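Local coordinates for teichoic acid D-alanine hydrolase (Staphylococcus aureus, PDB 5ZH8), which hydrolyses the D-alanyl esters of wall teichoic acid and lipoteichoic acid, and influences methicillin resistance, autolysis and cell wall structure in this bacterium, at residues H209-G214 against D327-G332; S127-S132 against K229-N234; A249-Q254 against Q281-G286; L136-E141 against K306-K311. All coordinates share one frame; numbering follows the deposited sequence.

Interaction 2 includes the Ser-x-x-Lys sequence, Ser-127 to Lys-130, and interactions 1 and 3 adjoin it, probably in the active-site region as in serine beta-lactamases. Segment 209-214 of interaction 1 reaches this sequence twice: Tyr-211 OH lies 2.7 Å from Ser-127 OG, and Asp-213 OD1 2.7 Å from Lys-130 NZ. Asp-213 OD2 is 2.6 Å from Tyr-282 OH of interaction 3. The centres of interactions 2 and 3 are about 9 Å apart, and Gln-129 NE2 is 3.4 Å from Phe-250 CE1. Helix 129-142 carries interactions 2 and 4, centres about 14 Å apart. Tyr-331 OH joins interaction 1 to interaction 4, 2.6 Å from Glu-141 OE2. Interactions 3 and 4 do not touch.

Interaction 1. Residues H209-G214 against D327-G332; sequences HMYNDG and DEYRYG
Tyr-211 turns the edge of its ring toward the face of Tyr-329, giving an offset edge-to-face pair with centroids 5.8 Å apart and planes at 77°. The tight part of the contact is confined to the phenol ends. CE1 of Tyr-211 lies 4.0 Å from CE1 of Tyr-329, and the two side chains cross at about a right angle. In both, CG stands anti to the backbone N (chi1 -150° in Tyr-211 and -165° in Tyr-329), which sends the rings across the gap between backbones whose nearest CA atoms, those of the same two tyrosines, are 10.4 Å apart. One water ties the hydroxyls together: it accepts from Tyr-329 OH at 2.6 Å, lying in the plane of that ring, donates to Gly-332 O at 2.6 Å, and meets Tyr-211 OH at 3.1 Å. Tyr-211 OH also bonds to Ser-127 OG, and both tyrosine side chains touch Lys-130. Toward the start of both segments the contact is loose. There the solvent-exposed His-209 faces Asp-327 without touching it, its NE2 6.2 Å from Asp-327 OD2. Asn-212 caps the following helix by accepting from Gly-214 N at 2.8 Å. Tyr-211, bonded to the serine, and Asp-213, paired with Lys-130 of the Ser-x-x-Lys sequence, probably correspond to the second motif (Tyr-x-Asn in class C beta-lactamases) of the active-site cleft in the serine beta-lactamase fold.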
loop_
_atom_site.group_PDB
_atom_site.type_symbol
_atom_site.label_atom_id
_atom_site.label_comp_id
_atom_site.label_asym_id
_atom_site.label_seq_id
_atom_site.Cartn_x
_atom_site.Cartn_y
_atom_site.Cartn_z
ATOM N N HIS A 209 13.291 -7.154 17.649
ATOM C CA HIS A 209 12.933 -7.429 16.265
ATOM C C HIS A 209 12.546 -6.162 15.519
ATOM O O HIS A 209 11.864 -5.298 16.062
ATOM C CB HIS A 209 11.798 -8.446 16.173
ATOM C CG HIS A 209 11.347 -8.702 14.769
ATOM N ND1 HIS A 209 10.385 -7.936 14.144
ATOM C CD2 HIS A 209 11.721 -9.645 13.869
ATOM C CE1 HIS A 209 10.185 -8.394 12.919
ATOM N NE2 HIS A 209 10.986 -9.428 12.726
ATOM N N MET A 210 13.014 -6.048 14.282
ATOM C CA MET A 210 12.613 -4.975 13.391
ATOM C C MET A 210 12.918 -5.400 11.960
ATOM O O MET A 210 14.087 -5.542 11.586
ATOM C CB MET A 210 13.379 -3.695 13.730
ATOM C CG MET A 210 12.788 -2.429 13.140
ATOM S SD MET A 210 14.041 -1.150 12.912
ATOM C CE MET A 210 14.572 -1.507 11.239
ATOM N N TYR A 211 11.878 -5.605 11.159
ATOM C CA TYR A 211 12.064 -5.990 9.760
ATOM C C TYR A 211 12.897 -4.925 9.059
ATOM O O TYR A 211 12.706 -3.731 9.278
ATOM C CB TYR A 211 10.722 -6.174 9.050
ATOM C CG TYR A 211 10.764 -7.187 7.937
ATOM C CD1 TYR A 211 10.687 -8.547 8.219
ATOM C CD2 TYR A 211 10.875 -6.798 6.605
ATOM C CE1 TYR A 211 10.717 -9.497 7.210
ATOM C CE2 TYR A 211 10.906 -7.738 5.584
ATOM C CZ TYR A 211 10.825 -9.091 5.896
ATOM O OH TYR A 211 10.856 -10.056 4.906
ATOM N N ASN A 212 13.831 -5.367 8.231
ATOM C CA ASN A 212 14.826 -4.478 7.655
ATOM C C ASN A 212 15.491 -5.173 6.465
ATOM O O ASN A 212 16.199 -6.172 6.641
ATOM C CB ASN A 212 15.863 -4.126 8.731
ATOM C CG ASN A 212 16.860 -3.070 8.288
ATOM O OD1 ASN A 212 16.941 -2.712 7.110
ATOM N ND2 ASN A 212 17.635 -2.566 9.246
ATOM N N ASP A 213 15.256 -4.647 5.264
ATOM C CA ASP A 213 15.922 -5.147 4.059
ATOM C C ASP A 213 17.431 -5.136 4.240
ATOM O O ASP A 213 18.118 -6.038 3.771
ATOM C CB ASP A 213 15.569 -4.290 2.836
ATOM C CG ASP A 213 14.144 -4.467 2.384
ATOM O OD1 ASP A 213 13.474 -5.408 2.848
ATOM O OD2 ASP A 213 13.690 -3.655 1.549
ATOM N N GLY A 214 17.931 -4.100 4.916
ATOM C CA GLY A 214 19.357 -3.930 5.172
ATOM C C GLY A 214 20.050 -5.147 5.749
ATOM O O GLY A 214 21.178 -5.448 5.371
ATOM N N ASP A 327 11.871 -18.048 16.190
ATOM C CA ASP A 327 10.745 -17.338 15.601
ATOM C C ASP A 327 10.186 -18.128 14.433
ATOM O O ASP A 327 10.800 -19.090 13.970
ATOM C CB ASP A 327 11.187 -15.941 15.132
ATOM C CG ASP A 327 11.884 -15.142 16.235
ATOM O OD1 ASP A 327 11.458 -15.303 17.395
ATOM O OD2 ASP A 327 12.864 -14.406 15.967
ATOM N N GLU A 328 9.010 -17.722 13.968
ATOM C CA GLU A 328 8.419 -18.295 12.763
ATOM C C GLU A 328 9.316 -17.977 11.579
ATOM O O GLU A 328 9.507 -18.809 10.687
ATOM C CB GLU A 328 7.017 -17.729 12.522
ATOM C CG GLU A 328 5.997 -18.143 13.570
ATOM C CD GLU A 328 4.594 -17.644 13.273
ATOM O OE1 GLU A 328 4.442 -16.670 12.499
ATOM O OE2 GLU A 328 3.635 -18.229 13.825
ATOM N N TYR A 329 9.877 -16.771 11.592
ATOM C CA TYR A 329 10.770 -16.318 10.532
ATOM C C TYR A 329 12.144 -16.976 10.631
ATOM O O TYR A 329 12.716 -17.061 11.707
ATOM C CB TYR A 329 10.930 -14.800 10.596
ATOM C CG TYR A 329 11.531 -14.201 9.353
ATOM C CD1 TYR A 329 10.754 -13.976 8.238
ATOM C CD2 TYR A 329 12.877 -13.861 9.290
ATOM C CE1 TYR A 329 11.277 -13.422 7.096
ATOM C CE2 TYR A 329 13.416 -13.309 8.141
ATOM C CZ TYR A 329 12.606 -13.092 7.050
ATOM O OH TYR A 329 13.105 -12.537 5.898
ATOM N N ARG A 330 12.649 -17.453 9.500
ATOM C CA ARG A 330 14.038 -17.888 9.390
ATOM C C ARG A 330 14.460 -17.904 7.921
ATOM O O ARG A 330 13.656 -18.221 7.033
ATOM C CB ARG A 330 14.263 -19.276 10.018
ATOM C CG ARG A 330 13.911 -20.473 9.125
ATOM C CD ARG A 330 12.413 -20.570 8.833
ATOM N NE ARG A 330 11.651 -20.543 10.073
ATOM C CZ ARG A 330 11.579 -21.550 10.933
ATOM N NH1 ARG A 330 12.199 -22.701 10.697
ATOM N NH2 ARG A 330 10.875 -21.407 12.042
ATOM N N TYR A 331 15.720 -17.553 7.674
ATOM C CA TYR A 331 16.320 -17.664 6.341
ATOM C C TYR A 331 15.420 -17.125 5.226
ATOM O O TYR A 331 15.285 -17.742 4.171
ATOM C CB TYR A 331 16.737 -19.121 6.076
ATOM C CG TYR A 331 17.871 -19.564 6.966
ATOM C CD1 TYR A 331 19.195 -19.244 6.649
ATOM C CD2 TYR A 331 17.632 -20.280 8.145
ATOM C CE1 TYR A 331 20.244 -19.641 7.463
ATOM C CE2 TYR A 331 18.678 -20.675 8.965
ATOM C CZ TYR A 331 19.979 -20.351 8.619
ATOM O OH TYR A 331 21.022 -20.737 9.427
ATOM N N GLY A 332 14.801 -15.978 5.481
ATOM C CA GLY A 332 13.994 -15.290 4.477
ATOM C C GLY A 332 12.538 -15.698 4.337
ATOM O O GLY A 332 11.872 -15.238 3.420
HETATM O O HOH W 1 11.820 -12.658 3.597
#

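Interaction 2. Residues S127-S132 against K229-N234; sequences SAQKFS and KSYAEN
Gln-129 brings its carboxamide against the phenol end of Tyr-231, NE2 lying 3.6 Å from CE1 of the ring. The glutamine sits inside the Ser-x-x-Lys sequence of the serine beta-lactamase fold, Ser-127 to Lys-130, at the head of helix 129-142, and the tyrosine opens helix 231-240. The two side chains approach from opposite directions, with the amide plane turned 83° from the ring. Gln-129 is extended beyond CG (chi2 -176°), which carries its amide out from the helix to the tyrosine, while OE1 accepts from Asn-287 N. Ser-132, one helical turn farther on, donates from OG to Tyr-231 OH at 3.0 Å. Thr-133 OG1, on the next residue of the helix, also hydrogen-bonds to Tyr-231 OH, so two successive hydroxyls of helix 129-142 grip the oxygen of this buried tyrosine, and Ala-220 and Phe-250 pack on it. Lys-130 points away from the contact, and its NZ donates to Ser-127 OG at 2.8 Å, joining the two defining residues of the sequence. At the start of helix 231-240, Ser-230 is the N-cap: its OG accepts from Glu-233 N at 3.0 Å, with an angle of 153° at the hydrogen.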
loop_
_atom_site.group_PDB
_atom_site.type_symbol
_atom_site.label_atom_id
_atom_site.label_comp_id
_atom_site.label_asym_id
_atom_site.label_seq_id
_atom_site.Cartn_x
_atom_site.Cartn_y
_atom_site.Cartn_z
ATOM N N SER A 127 10.968 -8.745 -1.160
ATOM C CA SER A 127 11.506 -9.341 0.059
ATOM C C SER A 127 11.539 -10.872 0.073
ATOM O O SER A 127 12.207 -11.469 0.922
ATOM C CB SER A 127 10.718 -8.856 1.262
ATOM O OG SER A 127 11.421 -9.143 2.445
ATOM N N ALA A 128 10.826 -11.513 -0.851
ATOM C CA ALA A 128 10.904 -12.962 -0.987
ATOM C C ALA A 128 12.272 -13.436 -1.495
ATOM O O ALA A 128 12.593 -14.615 -1.356
ATOM C CB ALA A 128 9.791 -13.484 -1.880
ATOM N N GLN A 129 13.076 -12.538 -2.071
ATOM C CA GLN A 129 14.461 -12.887 -2.433
ATOM C C GLN A 129 15.313 -13.207 -1.206
ATOM O O GLN A 129 16.304 -13.922 -1.316
ATOM C CB GLN A 129 15.151 -11.789 -3.252
ATOM C CG GLN A 129 16.434 -12.280 -3.918
ATOM C CD GLN A 129 17.188 -11.200 -4.658
ATOM O OE1 GLN A 129 17.037 -10.014 -4.371
ATOM N NE2 GLN A 129 18.024 -11.606 -5.609
ATOM N N LYS A 130 14.937 -12.687 -0.046
ATOM C CA LYS A 130 15.620 -13.045 1.200
ATOM C C LYS A 130 15.703 -14.570 1.421
ATOM O O LYS A 130 16.641 -15.051 2.054
ATOM C CB LYS A 130 14.936 -12.384 2.394
ATOM C CG LYS A 130 15.078 -10.872 2.424
ATOM C CD LYS A 130 14.538 -10.296 3.716
ATOM C CE LYS A 130 14.736 -8.793 3.774
ATOM N NZ LYS A 130 14.024 -8.081 2.680
ATOM N N PHE A 131 14.724 -15.310 0.900
ATOM C CA PHE A 131 14.731 -16.774 0.944
ATOM C C PHE A 131 15.896 -17.345 0.136
ATOM O O PHE A 131 16.574 -18.260 0.583
ATOM C CB PHE A 131 13.385 -17.320 0.432
ATOM C CG PHE A 131 13.295 -18.826 0.397
ATOM C CD1 PHE A 131 13.672 -19.597 1.491
ATOM C CD2 PHE A 131 12.801 -19.476 -0.732
ATOM C CE1 PHE A 131 13.579 -20.979 1.454
ATOM C CE2 PHE A 131 12.705 -20.857 -0.779
ATOM C CZ PHE A 131 13.099 -21.610 0.317
ATOM N N SER A 132 16.119 -16.796 -1.051
ATOM C CA SER A 132 17.276 -17.148 -1.879
ATOM C C SER A 132 18.588 -16.936 -1.102
ATOM O O SER A 132 19.445 -17.829 -1.055
ATOM C CB SER A 132 17.263 -16.331 -3.182
ATOM O OG SER A 132 18.541 -16.276 -3.796
ATOM N N LYS A 229 32.949 -14.415 -4.694
ATOM C CA LYS A 229 32.190 -14.458 -5.937
ATOM C C LYS A 229 30.920 -13.662 -5.788
ATOM O O LYS A 229 30.402 -13.516 -4.688
ATOM C CB LYS A 229 31.856 -15.899 -6.323
ATOM C CG LYS A 229 33.075 -16.724 -6.694
ATOM C CD LYS A 229 32.689 -18.019 -7.399
ATOM C CE LYS A 229 33.905 -18.690 -8.023
ATOM N NZ LYS A 229 34.590 -17.823 -9.032
ATOM N N SER A 230 30.417 -13.154 -6.907
ATOM C CA SER A 230 29.219 -12.327 -6.891
ATOM C C SER A 230 28.013 -13.102 -6.362
ATOM O O SER A 230 27.956 -14.329 -6.464
ATOM C CB SER A 230 28.925 -11.790 -8.290
ATOM O OG SER A 230 28.376 -12.798 -9.126
ATOM N N TYR A 231 27.060 -12.372 -5.793
ATOM C CA TYR A 231 25.808 -12.949 -5.328
ATOM C C TYR A 231 25.107 -13.676 -6.472
ATOM O O TYR A 231 24.638 -14.800 -6.302
ATOM C CB TYR A 231 24.890 -11.854 -4.765
ATOM C CG TYR A 231 23.566 -12.372 -4.242
ATOM C CD1 TYR A 231 22.471 -12.516 -5.087
ATOM C CD2 TYR A 231 23.408 -12.722 -2.903
ATOM C CE1 TYR A 231 21.254 -12.987 -4.618
ATOM C CE2 TYR A 231 22.200 -13.193 -2.423
ATOM C CZ TYR A 231 21.122 -13.325 -3.285
ATOM O OH TYR A 231 19.910 -13.803 -2.823
ATOM N N ALA A 232 25.048 -13.027 -7.632
ATOM C CA ALA A 232 24.412 -13.589 -8.827
ATOM C C ALA A 232 25.005 -14.937 -9.208
ATOM O O ALA A 232 24.286 -15.859 -9.582
ATOM C CB ALA A 232 24.539 -12.614 -10.000
ATOM N N GLU A 233 26.322 -15.040 -9.121
ATOM C CA GLU A 233 27.010 -16.283 -9.424
ATOM C C GLU A 233 26.696 -17.342 -8.372
ATOM O O GLU A 233 26.405 -18.488 -8.714
ATOM C CB GLU A 233 28.516 -16.047 -9.496
ATOM C CG GLU A 233 29.302 -17.246 -9.995
ATOM C CD GLU A 233 30.730 -16.909 -10.356
ATOM O OE1 GLU A 233 31.128 -15.720 -10.254
ATOM O OE2 GLU A 233 31.464 -17.845 -10.730
ATOM N N ASN A 234 26.754 -16.959 -7.100
ATOM C CA ASN A 234 26.435 -17.884 -6.027
ATOM C C ASN A 234 25.008 -18.397 -6.177
ATOM O O ASN A 234 24.764 -19.594 -6.018
ATOM C CB ASN A 234 26.642 -17.239 -4.652
ATOM C CG ASN A 234 28.109 -17.198 -4.226
ATOM O OD1 ASN A 234 28.637 -16.146 -3.869
ATOM N ND2 ASN A 234 28.764 -18.357 -4.226
#

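Interaction 3. Residues A249-Q254 against Q281-G286; sequences AFYDEQ and QYYGAG
Tyr-283 is the residue of 281-286 that meets Phe-250 and Tyr-251, while the two residues before it direct their side chains to partners outside the contact. Gln-281 leads away from the contact, its amide bonded to Tyr-180 OH and Ser-183 O. Tyr-282 also ends away from 249-254, its hydroxyl bonded to Asp-213 OD2. Tyr-283 then swings its ring across: CG is anti to the carbonyl carbon (chi1 -79°), and its CD2 and CE2 come up to CD1 and CE1 of Phe-250, CE2 being 3.7 Å from Phe-250 CD1. The planes are 30° apart but slid so far that the rings barely overlap, with centroids 5.4 Å apart. At its far end, Tyr-283 OH lies 3.7 Å from Tyr-251 CE1, the two side chains crossing at about a right angle. Both partners belong to a type I turn, Phe-250 to Glu-253, which Glu-253 reinforces by accepting at OE2 from Phe-250 N (2.8 Å). Gly-284 follows, and its carbonyl oxygen receives Thr-133 OG1 as a hydrogen-bond partner. Ala-285 packs on Lys-130, and Gly-286 brings the chain toward strand 288-290. This strand is the middle one of a three-stranded antiparallel sheet edged by 248-250, with Phe-250 packing on helices 47-55, 129-142 and 231-240.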
loop_
_atom_site.group_PDB
_atom_site.type_symbol
_atom_site.label_atom_id
_atom_site.label_comp_id
_atom_site.label_asym_id
_atom_site.label_seq_id
_atom_site.Cartn_x
_atom_site.Cartn_y
_atom_site.Cartn_z
ATOM N N ALA A 249 15.051 -14.507 -12.929
ATOM C CA ALA A 249 16.147 -13.654 -13.368
ATOM C C ALA A 249 16.321 -12.410 -12.516
ATOM O O ALA A 249 15.388 -11.941 -11.868
ATOM C CB ALA A 249 15.961 -13.267 -14.830
ATOM N N PHE A 250 17.545 -11.896 -12.517
ATOM C CA PHE A 250 17.844 -10.605 -11.921
ATOM C C PHE A 250 17.328 -9.522 -12.857
ATOM O O PHE A 250 17.260 -9.717 -14.065
ATOM C CB PHE A 250 19.351 -10.451 -11.670
ATOM C CG PHE A 250 19.865 -11.294 -10.534
ATOM C CD1 PHE A 250 19.784 -10.838 -9.228
ATOM C CD2 PHE A 250 20.419 -12.541 -10.769
ATOM C CE1 PHE A 250 20.248 -11.606 -8.174
ATOM C CE2 PHE A 250 20.888 -13.317 -9.722
ATOM C CZ PHE A 250 20.801 -12.850 -8.421
ATOM N N TYR A 251 16.968 -8.383 -12.276
ATOM C CA TYR A 251 16.247 -7.308 -12.971
ATOM C C TYR A 251 16.779 -6.892 -14.354
ATOM O O TYR A 251 15.990 -6.520 -15.225
ATOM C CB TYR A 251 16.176 -6.070 -12.067
ATOM C CG TYR A 251 17.473 -5.291 -11.976
ATOM C CD1 TYR A 251 18.510 -5.715 -11.144
ATOM C CD2 TYR A 251 17.665 -4.130 -12.720
ATOM C CE1 TYR A 251 19.700 -5.005 -11.063
ATOM C CE2 TYR A 251 18.850 -3.410 -12.643
ATOM C CZ TYR A 251 19.864 -3.854 -11.815
ATOM O OH TYR A 251 21.039 -3.137 -11.734
ATOM N N ASP A 252 18.095 -6.944 -14.556
ATOM C CA ASP A 252 18.695 -6.395 -15.772
ATOM C C ASP A 252 19.179 -7.441 -16.782
ATOM O O ASP A 252 19.843 -7.095 -17.760
ATOM C CB ASP A 252 19.847 -5.447 -15.412
ATOM C CG ASP A 252 20.105 -4.391 -16.488
ATOM O OD1 ASP A 252 19.150 -3.973 -17.185
ATOM O OD2 ASP A 252 21.278 -3.979 -16.645
ATOM N N GLU A 253 18.844 -8.710 -16.571
ATOM C CA GLU A 253 19.230 -9.753 -17.519
ATOM C C GLU A 253 18.455 -9.588 -18.834
ATOM O O GLU A 253 17.232 -9.445 -18.831
ATOM C CB GLU A 253 19.026 -11.144 -16.913
ATOM C CG GLU A 253 19.876 -11.402 -15.676
ATOM C CD GLU A 253 19.899 -12.866 -15.262
ATOM O OE1 GLU A 253 20.391 -13.720 -16.034
ATOM O OE2 GLU A 253 19.443 -13.168 -14.143
ATOM N N GLN A 254 19.184 -9.587 -19.948
ATOM C CA GLN A 254 18.624 -9.227 -21.260
ATOM C C GLN A 254 17.540 -10.172 -21.762
ATOM O O GLN A 254 16.465 -9.719 -22.140
ATOM C CB GLN A 254 19.735 -9.122 -22.321
ATOM C CG GLN A 254 20.601 -7.889 -22.182
ATOM C CD GLN A 254 19.813 -6.606 -22.357
ATOM O OE1 GLN A 254 19.108 -6.426 -23.353
ATOM N NE2 GLN A 254 19.932 -5.703 -21.387
ATOM N N GLN A 281 21.427 -1.891 -6.195
ATOM C CA GLN A 281 21.961 -1.946 -4.834
ATOM C C GLN A 281 21.219 -2.951 -3.944
ATOM O O GLN A 281 21.497 -3.045 -2.748
ATOM C CB GLN A 281 21.890 -0.548 -4.206
ATOM C CG GLN A 281 20.542 -0.184 -3.584
ATOM C CD GLN A 281 20.224 1.299 -3.643
ATOM O OE1 GLN A 281 19.934 1.922 -2.623
ATOM N NE2 GLN A 281 20.268 1.871 -4.846
ATOM N N TYR A 282 20.281 -3.698 -4.527
ATOM C CA TYR A 282 19.365 -4.549 -3.760
ATOM C C TYR A 282 19.574 -6.048 -3.980
ATOM O O TYR A 282 18.629 -6.837 -3.864
ATOM C CB TYR A 282 17.907 -4.153 -4.059
ATOM C CG TYR A 282 17.198 -3.562 -2.861
ATOM C CD1 TYR A 282 16.619 -4.388 -1.900
ATOM C CD2 TYR A 282 17.130 -2.186 -2.675
ATOM C CE1 TYR A 282 15.981 -3.856 -0.796
ATOM C CE2 TYR A 282 16.494 -1.645 -1.573
ATOM C CZ TYR A 282 15.921 -2.484 -0.635
ATOM O OH TYR A 282 15.287 -1.943 0.457
ATOM N N TYR A 283 20.811 -6.444 -4.266
ATOM C CA TYR A 283 21.128 -7.858 -4.475
ATOM C C TYR A 283 20.978 -8.629 -3.174
ATOM O O TYR A 283 21.739 -8.419 -2.232
ATOM C CB TYR A 283 22.538 -8.029 -5.042
ATOM C CG TYR A 283 22.618 -7.756 -6.527
ATOM C CD1 TYR A 283 22.733 -6.458 -7.008
ATOM C CD2 TYR A 283 22.567 -8.798 -7.451
ATOM C CE1 TYR A 283 22.797 -6.204 -8.366
ATOM C CE2 TYR A 283 22.631 -8.552 -8.810
ATOM C CZ TYR A 283 22.749 -7.249 -9.261
ATOM O OH TYR A 283 22.827 -6.976 -10.608
ATOM N N GLY A 284 19.971 -9.496 -3.123
ATOM C CA GLY A 284 19.730 -10.354 -1.969
ATOM C C GLY A 284 18.511 -9.996 -1.140
ATOM O O GLY A 284 18.039 -10.823 -0.360
ATOM N N ALA A 285 18.003 -8.776 -1.294
ATOM C CA ALA A 285 16.830 -8.310 -0.530
ATOM C C ALA A 285 15.636 -7.904 -1.405
ATOM O O ALA A 285 14.646 -7.375 -0.891
ATOM C CB ALA A 285 17.229 -7.156 0.382
ATOM N N GLY A 286 15.730 -8.132 -2.717
ATOM C CA GLY A 286 14.573 -7.994 -3.602
ATOM C C GLY A 286 14.790 -7.315 -4.943
ATOM O O GLY A 286 14.097 -6.347 -5.262
#

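Interaction 4. Residues L136-E141 against K306-K311; sequences LLKQLE and KLFSPK
Lys-138 NZ lies among three oxygens: it forms a salt bridge with Glu-141 OE1, 3.6 Å from NZ and less than one helical turn along, and weak hydrogen bonds with Tyr-331 OH and Tyr-325 OH. The chain bends at chi2 and chi3 (64° and 79°) to take the ammonium there, and its aliphatic part is left against Phe-308. CG of Lys-138 sits over a face of the Phe-308 ring in a CH-pi contact, 3.9 Å from the centroid and 28° off the normal. Gln-139 comes to the same ring from another direction, its CG 3.6 Å from Phe-308 CE1 and its CA in the ring plane at the edge. The helix offering these residues, 129-142, is the helix that carries the lysine of the Ser-x-x-Lys sequence of the beta-lactamase fold; here, farther along it, the contact joins it to the loop leading into helix 310-318, for which Ser-309 is the N-cap residue. Gln-139 is extended beyond CG and reaches past the ring to Leu-307, whose CD2 lies 3.8 Å from Gln-139 NE2. That nitrogen has its hydrogen-bond acceptor in Lys-238 O of helix 231-240, while Leu-307 and Phe-308 both also pack on Leu-135.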
loop_
_atom_site.group_PDB
_atom_site.type_symbol
_atom_site.label_atom_id
_atom_site.label_comp_id
_atom_site.label_asym_id
_atom_site.label_seq_id
_atom_site.Cartn_x
_atom_site.Cartn_y
_atom_site.Cartn_z
ATOM N N LEU A 136 21.424 -19.708 0.434
ATOM C CA LEU A 136 22.856 -19.571 0.205
ATOM C C LEU A 136 23.622 -19.573 1.521
ATOM O O LEU A 136 24.687 -20.172 1.614
ATOM C CB LEU A 136 23.148 -18.285 -0.579
ATOM C CG LEU A 136 22.698 -18.250 -2.046
ATOM C CD1 LEU A 136 22.853 -16.847 -2.614
ATOM C CD2 LEU A 136 23.471 -19.260 -2.888
ATOM N N LEU A 137 23.072 -18.897 2.526
ATOM C CA LEU A 137 23.633 -18.902 3.887
ATOM C C LEU A 137 23.712 -20.311 4.449
ATOM O O LEU A 137 24.767 -20.747 4.896
ATOM C CB LEU A 137 22.792 -18.046 4.838
ATOM C CG LEU A 137 23.201 -16.584 5.037
ATOM C CD1 LEU A 137 22.246 -15.935 6.025
ATOM C CD2 LEU A 137 24.635 -16.443 5.517
ATOM N N LYS A 138 22.587 -21.015 4.431
ATOM C CA LYS A 138 22.535 -22.376 4.947
ATOM C C LYS A 138 23.528 -23.270 4.209
ATOM O O LYS A 138 24.239 -24.067 4.831
ATOM C CB LYS A 138 21.116 -22.950 4.854
ATOM C CG LYS A 138 20.980 -24.377 5.384
ATOM C CD LYS A 138 21.275 -24.506 6.880
ATOM C CE LYS A 138 20.089 -24.045 7.720
ATOM N NZ LYS A 138 20.493 -23.670 9.099
ATOM N N GLN A 139 23.581 -23.127 2.887
ATOM C CA GLN A 139 24.560 -23.854 2.087
ATOM C C GLN A 139 25.989 -23.596 2.576
ATOM O O GLN A 139 26.766 -24.531 2.754
ATOM C CB GLN A 139 24.439 -23.474 0.619
ATOM C CG GLN A 139 23.291 -24.157 -0.106
ATOM C CD GLN A 139 23.093 -23.613 -1.510
ATOM O OE1 GLN A 139 23.623 -22.556 -1.857
ATOM N NE2 GLN A 139 22.323 -24.332 -2.324
ATOM N N LEU A 140 26.314 -22.329 2.801
ATOM C CA LEU A 140 27.634 -21.939 3.284
ATOM C C LEU A 140 27.955 -22.476 4.677
ATOM O O LEU A 140 29.111 -22.753 4.978
ATOM C CB LEU A 140 27.783 -20.411 3.273
ATOM C CG LEU A 140 27.917 -19.798 1.879
ATOM C CD1 LEU A 140 27.952 -18.287 1.977
ATOM C CD2 LEU A 140 29.160 -20.323 1.175
ATOM N N GLU A 141 26.934 -22.614 5.519
ATOM C CA GLU A 141 27.096 -23.205 6.850
ATOM C C GLU A 141 27.494 -24.671 6.747
ATOM O O GLU A 141 28.411 -25.114 7.439
ATOM C CB GLU A 141 25.804 -23.075 7.665
ATOM C CG GLU A 141 25.461 -21.652 8.060
ATOM C CD GLU A 141 24.060 -21.528 8.612
ATOM O OE1 GLU A 141 23.752 -22.233 9.588
ATOM O OE2 GLU A 141 23.271 -20.725 8.079
ATOM N N LYS A 306 16.395 -31.603 -2.250
ATOM C CA LYS A 306 17.303 -31.420 -3.365
ATOM C C LYS A 306 18.428 -30.467 -3.087
ATOM O O LYS A 306 19.362 -30.415 -3.822
ATOM C CB LYS A 306 16.575 -30.969 -4.604
ATOM C CG LYS A 306 16.015 -32.103 -5.421
ATOM C CD LYS A 306 16.062 -31.787 -6.897
ATOM C CE LYS A 306 14.942 -32.494 -7.635
ATOM N NZ LYS A 306 14.676 -31.909 -8.971
ATOM N N LEU A 307 18.308 -29.660 -2.066
ATOM C CA LEU A 307 19.414 -28.782 -1.671
ATOM C C LEU A 307 20.117 -29.263 -0.416
ATOM O O LEU A 307 21.321 -29.082 -0.279
ATOM C CB LEU A 307 18.922 -27.359 -1.425
ATOM C CG LEU A 307 18.543 -26.538 -2.643
ATOM C CD1 LEU A 307 18.296 -25.116 -2.170
ATOM C CD2 LEU A 307 19.619 -26.580 -3.719
ATOM N N PHE A 308 19.352 -29.829 0.517
ATOM C CA PHE A 308 19.900 -30.365 1.752
ATOM C C PHE A 308 19.275 -31.718 2.087
ATOM O O PHE A 308 18.193 -32.060 1.600
ATOM C CB PHE A 308 19.653 -29.406 2.919
ATOM C CG PHE A 308 19.885 -27.955 2.592
ATOM C CD1 PHE A 308 21.177 -27.441 2.494
ATOM C CD2 PHE A 308 18.812 -27.097 2.407
ATOM C CE1 PHE A 308 21.391 -26.103 2.219
ATOM C CE2 PHE A 308 19.019 -25.758 2.134
ATOM C CZ PHE A 308 20.309 -25.262 2.037
ATOM N N SER A 309 19.969 -32.476 2.934
ATOM C CA SER A 309 19.430 -33.699 3.525
ATOM C C SER A 309 18.184 -33.417 4.379
ATOM O O SER A 309 17.941 -32.273 4.771
ATOM C CB SER A 309 20.490 -34.340 4.411
ATOM O OG SER A 309 20.861 -33.447 5.447
ATOM N N PRO A 310 17.389 -34.458 4.671
ATOM C CA PRO A 310 16.197 -34.249 5.507
ATOM C C PRO A 310 16.492 -33.671 6.905
ATOM O O PRO A 310 15.727 -32.841 7.397
ATOM C CB PRO A 310 15.591 -35.654 5.607
ATOM C CG PRO A 310 16.069 -36.368 4.393
ATOM C CD PRO A 310 17.441 -35.824 4.118
ATOM N N LYS A 311 17.596 -34.097 7.522
ATOM C CA LYS A 311 17.997 -33.577 8.841
ATOM C C LYS A 311 18.333 -32.077 8.857
ATOM O O LYS A 311 18.270 -31.440 9.911
ATOM C CB LYS A 311 19.172 -34.381 9.401
ATOM C CG LYS A 311 18.794 -35.786 9.830
ATOM C CD LYS A 311 19.960 -36.462 10.545
ATOM C CE LYS A 311 19.692 -37.927 10.834
ATOM N NZ LYS A 311 18.407 -38.136 11.561
#